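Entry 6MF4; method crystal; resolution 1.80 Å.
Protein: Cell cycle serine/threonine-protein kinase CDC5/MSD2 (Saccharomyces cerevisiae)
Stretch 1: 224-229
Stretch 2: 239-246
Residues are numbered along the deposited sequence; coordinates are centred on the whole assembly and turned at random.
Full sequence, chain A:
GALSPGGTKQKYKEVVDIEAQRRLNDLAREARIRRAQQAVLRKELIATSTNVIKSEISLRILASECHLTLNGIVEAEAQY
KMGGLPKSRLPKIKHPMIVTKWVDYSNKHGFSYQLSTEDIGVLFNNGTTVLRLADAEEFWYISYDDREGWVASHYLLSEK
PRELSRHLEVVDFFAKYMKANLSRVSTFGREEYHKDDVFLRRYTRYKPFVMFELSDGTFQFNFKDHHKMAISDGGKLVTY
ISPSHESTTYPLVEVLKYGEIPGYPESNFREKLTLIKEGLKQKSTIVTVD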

ATOM      1  N   LYS A 224      15.224  -2.411   5.065  1.00 40.07           N
ATOM      2  CA  LYS A 224      16.509  -1.734   4.881  1.00 49.45           C
ATOM      3  C   LYS A 224      17.401  -2.381   3.823  1.00 48.36           C
ATOM      4  O   LYS A 224      18.206  -1.706   3.183  1.00 44.87           O
ATOM      5  CB  LYS A 224      17.263  -1.690   6.209  1.00 42.06           C
ATOM      6  CG  LYS A 224      16.599  -0.831   7.268  1.00 41.62           C
ATOM      7  N   ASP A 225      17.251  -3.688   3.644  1.00 39.53           N
ATOM      8  CA  ASP A 225      18.102  -4.451   2.729  1.00 37.03           C
ATOM      9  C   ASP A 225      17.589  -4.401   1.288  1.00 41.40           C
ATOM     10  O   ASP A 225      18.075  -5.124   0.416  1.00 37.33           O
ATOM     11  CB  ASP A 225      18.211  -5.907   3.200  1.00 44.69           C
ATOM     12  CG  ASP A 225      16.866  -6.616   3.238  1.00 56.12           C
ATOM     13  OD1 ASP A 225      15.837  -5.962   2.973  1.00 50.38           O
ATOM     14  OD2 ASP A 225      16.837  -7.830   3.545  1.00 55.73           O
ATOM     15  N   HIS A 226      16.604  -3.542   1.053  1.00 34.06           N
ATOM     16  CA  HIS A 226      16.018  -3.336  -0.271  1.00 39.40           C
ATOM     17  C   HIS A 226      15.261  -4.561  -0.773  1.00 40.58           C
ATOM     18  O   HIS A 226      14.852  -4.609  -1.936  1.00 39.89           O
ATOM     19  CB  HIS A 226      17.091  -2.941  -1.288  1.00 44.07           C
ATOM     20  CG  HIS A 226      16.563  -2.105  -2.414  1.00 45.55           C
ATOM     21  ND1 HIS A 226      15.918  -0.905  -2.207  1.00 47.51           N
ATOM     22  CD2 HIS A 226      16.573  -2.301  -3.754  1.00 42.92           C
ATOM     23  CE1 HIS A 226      15.560  -0.394  -3.371  1.00 43.71           C
ATOM     24  NE2 HIS A 226      15.943  -1.223  -4.325  1.00 44.86           N
ATOM     25  N   HIS A 227      15.080  -5.552   0.094  1.00 33.34           N
ATOM     26  CA  HIS A 227      14.102  -6.588  -0.171  1.00 33.70           C
ATOM     27  C   HIS A 227      12.754  -5.992   0.209  1.00 26.42           C
ATOM     28  O   HIS A 227      12.637  -5.335   1.245  1.00 26.86           O
ATOM     29  CB  HIS A 227      14.389  -7.870   0.621  1.00 32.82           C
ATOM     30  CG  HIS A 227      15.724  -8.488   0.324  1.00 36.76           C
ATOM     31  ND1 HIS A 227      16.014  -9.079  -0.886  1.00 44.43           N
ATOM     32  CD2 HIS A 227      16.835  -8.622   1.087  1.00 42.89           C
ATOM     33  CE1 HIS A 227      17.254  -9.545  -0.859  1.00 43.41           C
ATOM     34  NE2 HIS A 227      17.770  -9.280   0.325  1.00 37.37           N
ATOM     35  N   LYS A 228      11.756  -6.184  -0.645  1.00 29.00           N
ATOM     36  CA  LYS A 228      10.412  -5.706  -0.360  1.00 27.62           C
ATOM     37  C   LYS A 228       9.436  -6.854  -0.421  1.00 25.97           C
ATOM     38  O   LYS A 228       9.605  -7.800  -1.194  1.00 30.13           O
ATOM     39  CB  LYS A 228       9.975  -4.624  -1.345  1.00 29.43           C
ATOM     40  CG  LYS A 228      11.017  -3.592  -1.668  1.00 33.82           C
ATOM     41  CD  LYS A 228      10.467  -2.610  -2.693  1.00 37.57           C
ATOM     42  CE  LYS A 228      11.563  -1.780  -3.323  1.00 43.07           C
ATOM     43  NZ  LYS A 228      12.647  -1.483  -2.363  1.00 40.35           N
ATOM     44  N   MET A 229       8.404  -6.757   0.402  1.00 24.00           N
ATOM     45  CA  MET A 229       7.350  -7.747   0.417  1.00 23.65           C
ATOM     46  C   MET A 229       6.006  -7.051   0.450  1.00 23.67           C
ATOM     47  O   MET A 229       5.830  -6.054   1.156  1.00 20.92           O
ATOM     48  CB  MET A 229       7.507  -8.677   1.616  1.00 27.93           C
ATOM     49  CG  MET A 229       8.683  -9.633   1.482  1.00 36.57           C
ATOM     50  SD  MET A 229       9.046 -10.520   3.007  1.00 48.11           S
ATOM     51  CE  MET A 229       7.422 -11.129   3.456  1.00 32.55           C
ATOM     52  N   THR A 239       3.968 -11.253  -2.073  1.00 22.13           N
ATOM     53  CA  THR A 239       4.691 -10.891  -3.278  1.00 23.97           C
ATOM     54  C   THR A 239       6.075 -10.447  -2.861  1.00 23.02           C
ATOM     55  O   THR A 239       6.229  -9.515  -2.071  1.00 23.44           O
ATOM     56  CB  THR A 239       3.976  -9.775  -4.064  1.00 19.91           C
ATOM     57  OG1 THR A 239       2.704 -10.251  -4.511  1.00 21.54           O
ATOM     58  CG2 THR A 239       4.799  -9.336  -5.270  1.00 25.78           C
ATOM     59  N   TYR A 240       7.082 -11.140  -3.371  1.00 22.11           N
ATOM     60  CA  TYR A 240       8.449 -10.785  -3.073  1.00 24.13           C
ATOM     61  C   TYR A 240       8.998  -9.943  -4.205  1.00 30.03           C
ATOM     62  O   TYR A 240       8.831 -10.268  -5.381  1.00 29.83           O
ATOM     63  CB  TYR A 240       9.312 -12.026  -2.859  1.00 34.39           C
ATOM     64  CG  TYR A 240      10.777 -11.690  -2.722  1.00 39.71           C
ATOM     65  CD1 TYR A 240      11.298 -11.253  -1.514  1.00 41.89           C
ATOM     66  CD2 TYR A 240      11.634 -11.796  -3.806  1.00 46.36           C
ATOM     67  CE1 TYR A 240      12.633 -10.937  -1.387  1.00 38.40           C
ATOM     68  CE2 TYR A 240      12.969 -11.484  -3.688  1.00 51.15           C
ATOM     69  CZ  TYR A 240      13.464 -11.056  -2.480  1.00 49.91           C
ATOM     70  OH  TYR A 240      14.798 -10.748  -2.376  1.00 55.02           O
ATOM     71  N   ILE A 241       9.640  -8.847  -3.831  1.00 28.17           N
ATOM     72  CA  ILE A 241      10.288  -7.967  -4.784  1.00 31.56           C
ATOM     73  C   ILE A 241      11.771  -7.928  -4.433  1.00 36.79           C
ATOM     74  O   ILE A 241      12.156  -7.413  -3.386  1.00 36.04           O
ATOM     75  CB  ILE A 241       9.690  -6.552  -4.748  1.00 31.59           C
ATOM     76  CG1 ILE A 241       8.166  -6.602  -4.922  1.00 33.45           C
ATOM     77  CG2 ILE A 241      10.325  -5.677  -5.815  1.00 41.86           C
ATOM     78  CD1 ILE A 241       7.427  -5.550  -4.119  1.00 30.58           C
ATOM     79  N   SER A 242      12.598  -8.494  -5.304  1.00 35.03           N
ATOM     80  CA  SER A 242      14.028  -8.582  -5.042  1.00 37.13           C
ATOM     81  C   SER A 242      14.691  -7.209  -5.171  1.00 41.18           C
ATOM     82  O   SER A 242      14.087  -6.278  -5.718  1.00 30.10           O
ATOM     83  CB  SER A 242      14.683  -9.573  -6.003  1.00 38.30           C
ATOM     84  OG  SER A 242      14.829  -8.998  -7.289  1.00 41.81           O
ATOM     85  N   PRO A 243      15.931  -7.076  -4.664  1.00 43.53           N
ATOM     86  CA  PRO A 243      16.673  -5.814  -4.781  1.00 40.37           C
ATOM     87  C   PRO A 243      16.913  -5.381  -6.230  1.00 36.84           C
ATOM     88  O   PRO A 243      17.326  -4.241  -6.450  1.00 35.54           O
ATOM     89  CB  PRO A 243      18.001  -6.120  -4.078  1.00 44.66           C
ATOM     90  CG  PRO A 243      17.692  -7.228  -3.135  1.00 39.33           C
ATOM     91  CD  PRO A 243      16.630  -8.048  -3.802  1.00 39.58           C
ATOM     92  N   SER A 244      16.665  -6.274  -7.189  1.00 34.40           N
ATOM     93  CA  SER A 244      16.730  -5.937  -8.611  1.00 31.54           C
ATOM     94  C   SER A 244      15.322  -5.802  -9.203  1.00 41.56           C
ATOM     95  O   SER A 244      15.160  -5.681 -10.420  1.00 41.28           O
ATOM     96  CB  SER A 244      17.526  -6.996  -9.379  1.00 39.86           C
ATOM     97  OG  SER A 244      16.933  -8.277  -9.249  1.00 39.31           O
ATOM     98  N   HIS A 245      14.320  -5.849  -8.323  1.00 32.42           N
ATOM     99  CA  HIS A 245      12.923  -5.540  -8.645  1.00 39.42           C
ATOM    100  C   HIS A 245      12.255  -6.653  -9.437  1.00 39.51           C
ATOM    101  O   HIS A 245      11.261  -6.427 -10.132  1.00 38.94           O
ATOM    102  CB  HIS A 245      12.820  -4.216  -9.410  1.00 37.39           C
ATOM    103  CG  HIS A 245      13.289  -3.034  -8.622  1.00 45.73           C
ATOM    104  ND1 HIS A 245      13.566  -1.814  -9.196  1.00 55.97           N
ATOM    105  CD2 HIS A 245      13.521  -2.891  -7.297  1.00 47.60           C
ATOM    106  CE1 HIS A 245      13.956  -0.970  -8.256  1.00 56.17           C
ATOM    107  NE2 HIS A 245      13.938  -1.599  -7.096  1.00 42.13           N
ATOM    108  N   GLU A 246      12.794  -7.859  -9.309  1.00 38.83           N
ATOM    109  CA  GLU A 246      12.138  -9.046  -9.836  1.00 40.37           C
ATOM    110  C   GLU A 246      10.984  -9.398  -8.911  1.00 44.46           C
ATOM    111  O   GLU A 246      11.194  -9.656  -7.721  1.00 32.27           O
ATOM    112  CB  GLU A 246      13.123 -10.212  -9.954  1.00 46.77           C
ATOM    113  CG  GLU A 246      14.247  -9.977 -10.955  1.00 51.07           C
ATOM    114  CD  GLU A 246      14.189 -10.930 -12.135  1.00 74.77           C
ATOM    115  OE1 GLU A 246      14.120 -12.158 -11.907  1.00 69.01           O
ATOM    116  OE2 GLU A 246      14.210 -10.453 -13.291  1.00 77.76           O
TER
HETATM  117  O   HOH W   1      13.424  -3.972  -4.305  1.00 39.96           O

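The two stretches pair as antiparallel strands at Lys228-Met229 and Tyr240-Ile241, and continue the contact through loop residues; the register rests on one hydrogen-bonded pair. Lys228 N donates to Ile241 O at 3.0 Å with an N-H...O angle of 171°, and Ile241 N returns the bond to Lys228 O at 2.8 Å and 166°. Such near-linear geometry is typical of a narrow antiparallel pair. One residue on, Met229 and Tyr240 form a non-hydrogen-bonded pair, where Met229 CA approaches Thr239 O at 3.3 Å in a CA-H...O contact.

Alternation along the strands sorts the side chains. Lys228 and Ile241 share one face, with Lys228 CB 3.9 Å from Ile241 CD1; the lysine is m at chi1 and then extended through chi2 and chi3, so its aliphatic part runs on past the isoleucine. Met229 and Tyr240 occupy the other face, where Met229 CG lies 4.3 Å from Tyr240 CD1, at the ring edge.

The t rotamer of Tyr240 (chi1 173°) carries its ring along the sheet to His227, whose m rotamer (chi1 -60°) brings ND1 to meet it. His227 ND1 and Tyr240 OH are 2.5 Å apart, a short hydrogen bond in which either could donate. The hydroxyl lies near the imidazole plane, as a bond to a ring nitrogen requires, and the rings meet rim to rim, with centroids 5.8 Å apart. On the backbone side, His227 N donates to Asp225 OD1 at 3.0 Å (152°), with Asp225 in the p rotamer (chi1 61°).

Beyond the strands, a type I turn runs from Ser242 to His245, closed by His245 N to Ser242 O at 2.7 Å. His226 (t) and His245 (m) both start sideways, yet their ends converge: NE2 of His226 lies 3.4 Å from NE2 of His245, a weak hydrogen bond at 138°. Water 1 bridges the backbones, donating to His226 O and Ser242 O, each at 2.8 Å.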